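Long-range contact in oxidoreductase, NAD-binding/iron-sulfur cluster-binding protein (Nitratireductor pacificus pht-3B, PDB 6ZXU), which is a catabolic reductive dehalogenase that binds cobalamin and two 4Fe-4S clusters and removes halogen from its substrates: residues V204-A210 and L234-T238. Numbering follows the deposited sequence.
Sequences VDLARLA and LGVVT
With CG anti to the carbonyl carbon in both leucines, Leu234 (chi1 -59°) sends its CD1 to the helix and Leu206 (chi1 -57°) carries its CD2 toward Val236, where the short helix 206-212 packs across one face of an antiparallel four-stranded sheet. The axes of segments 206-210 and 234-238 run almost perpendicular, 82° between their directions and 8.9 Å apart at closest approach. Leu234 CD1 lies between Leu206 O, at 3.6 Å, and Ala210 CB, at 3.7 Å, with CD2 also near Ala210 CB. Two residues along the strand, Val236 spreads its branches over two leucines. Its CG1 touches Leu209 CD1 at 4.1 Å, the side chains crossing at about a right angle. Val204, just ahead of the helix, lays CG1 against Thr238 CG2 (4.1 Å); the threonine OG1 is engaged elsewhere, by His140 and His197. The buried interface is held by apolar packing, with strand 142-149 adding Val145 beside Leu209 and Val236. Asp205, the N-cap residue, accepts from Arg208 N through OD1 at 3.1 Å, the N-H coming in from above the carboxylate plane. Packing is tightest where Leu206 CD2 presses on Val236 CG2, 3.5 Å apart.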
loop_
_atom_site.group_PDB
_atom_site.type_symbol
_atom_site.label_atom_id
_atom_site.label_comp_id
_atom_site.label_asym_id
_atom_site.label_seq_id
_atom_site.Cartn_x
_atom_site.Cartn_y
_atom_site.Cartn_z
ATOM N N VAL A 204 -7.119 -22.971 18.340
ATOM C CA VAL A 204 -5.921 -23.805 18.389
ATOM C C VAL A 204 -4.921 -23.146 19.283
ATOM O O VAL A 204 -5.086 -21.955 19.664
ATOM C CB VAL A 204 -5.296 -24.008 17.009
ATOM C CG1 VAL A 204 -6.220 -24.760 16.100
ATOM C CG2 VAL A 204 -4.903 -22.660 16.383
ATOM N N ASP A 205 -3.866 -23.882 19.626
ATOM C CA ASP A 205 -2.831 -23.376 20.549
ATOM C C ASP A 205 -1.749 -22.689 19.711
ATOM O O ASP A 205 -0.877 -23.344 19.155
ATOM C CB ASP A 205 -2.205 -24.514 21.376
ATOM C CG ASP A 205 -1.329 -24.015 22.508
ATOM O OD1 ASP A 205 -0.589 -23.001 22.409
ATOM O OD2 ASP A 205 -1.330 -24.691 23.547
ATOM N N LEU A 206 -1.809 -21.364 19.674
ATOM C CA LEU A 206 -0.962 -20.594 18.800
ATOM C C LEU A 206 0.497 -20.774 19.159
ATOM O O LEU A 206 1.304 -20.960 18.287
ATOM C CB LEU A 206 -1.327 -19.081 18.867
ATOM C CG LEU A 206 -2.756 -18.638 18.556
ATOM C CD1 LEU A 206 -2.997 -17.182 18.959
ATOM C CD2 LEU A 206 -3.042 -18.852 17.082
ATOM N N ALA A 207 0.862 -20.661 20.432
ATOM C CA ALA A 207 2.244 -20.776 20.848
ATOM C C ALA A 207 2.822 -22.137 20.514
ATOM O O ALA A 207 3.951 -22.244 19.971
ATOM C CB ALA A 207 2.391 -20.455 22.305
ATOM N N ARG A 208 2.024 -23.194 20.695
ATOM C CA ARG A 208 2.487 -24.515 20.358
ATOM C C ARG A 208 2.778 -24.660 18.847
ATOM O O ARG A 208 3.759 -25.289 18.432
ATOM C CB ARG A 208 1.422 -25.569 20.809
ATOM C CG ARG A 208 1.613 -26.892 20.039
ATOM C CD ARG A 208 0.697 -28.014 20.521
ATOM N NE ARG A 208 0.936 -28.129 21.946
ATOM C CZ ARG A 208 0.031 -28.502 22.821
ATOM N NH1 ARG A 208 -1.190 -28.825 22.400
ATOM N NH2 ARG A 208 0.367 -28.563 24.106
ATOM N N LEU A 209 1.880 -24.156 18.035
ATOM C CA LEU A 209 2.038 -24.258 16.612
ATOM C C LEU A 209 3.248 -23.379 16.140
ATOM O O LEU A 209 3.887 -23.711 15.127
ATOM C CB LEU A 209 0.779 -23.815 15.849
ATOM C CG LEU A 209 -0.487 -24.704 16.058
ATOM C CD1 LEU A 209 -1.673 -24.113 15.360
ATOM C CD2 LEU A 209 -0.243 -26.127 15.574
ATOM N N ALA A 210 3.487 -22.260 16.799
ATOM C CA ALA A 210 4.654 -21.442 16.425
ATOM C C ALA A 210 5.964 -22.191 16.616
ATOM O O ALA A 210 6.926 -22.010 15.838
ATOM C CB ALA A 210 4.681 -20.150 17.223
ATOM N N LEU A 234 1.224 -13.592 17.020
ATOM C CA LEU A 234 0.969 -14.677 16.059
ATOM C C LEU A 234 -0.403 -14.690 15.434
ATOM O O LEU A 234 -1.366 -14.292 16.055
ATOM C CB LEU A 234 1.122 -16.031 16.740
ATOM C CG LEU A 234 2.490 -16.301 17.345
ATOM C CD1 LEU A 234 2.385 -17.492 18.324
ATOM C CD2 LEU A 234 3.484 -16.596 16.226
ATOM N N GLY A 235 -0.458 -15.120 14.174
ATOM C CA GLY A 235 -1.680 -15.473 13.511
ATOM C C GLY A 235 -1.472 -16.861 12.897
ATOM O O GLY A 235 -0.354 -17.263 12.609
ATOM N N VAL A 236 -2.567 -17.581 12.693
ATOM C CA VAL A 236 -2.589 -18.947 12.124
ATOM C C VAL A 236 -3.760 -19.057 11.169
ATOM O O VAL A 236 -4.838 -18.496 11.382
ATOM C CB VAL A 236 -2.714 -20.015 13.217
ATOM C CG1 VAL A 236 -2.895 -21.373 12.584
ATOM C CG2 VAL A 236 -1.508 -19.979 14.148
ATOM N N VAL A 237 -3.525 -19.718 10.065
ATOM C CA VAL A 237 -4.610 -20.186 9.229
ATOM C C VAL A 237 -4.560 -21.736 9.230
ATOM O O VAL A 237 -3.566 -22.342 8.807
ATOM C CB VAL A 237 -4.478 -19.673 7.796
ATOM C CG1 VAL A 237 -5.573 -20.233 6.927
ATOM C CG2 VAL A 237 -4.510 -18.124 7.774
ATOM N N THR A 238 -5.646 -22.385 9.691
ATOM C CA THR A 238 -5.748 -23.821 9.655
ATOM C C THR A 238 -6.586 -24.176 8.447
ATOM O O THR A 238 -7.540 -23.463 8.080
ATOM C CB THR A 238 -6.392 -24.419 10.917
ATOM O OG1 THR A 238 -7.708 -23.851 11.091
ATOM C CG2 THR A 238 -5.539 -24.145 12.120
#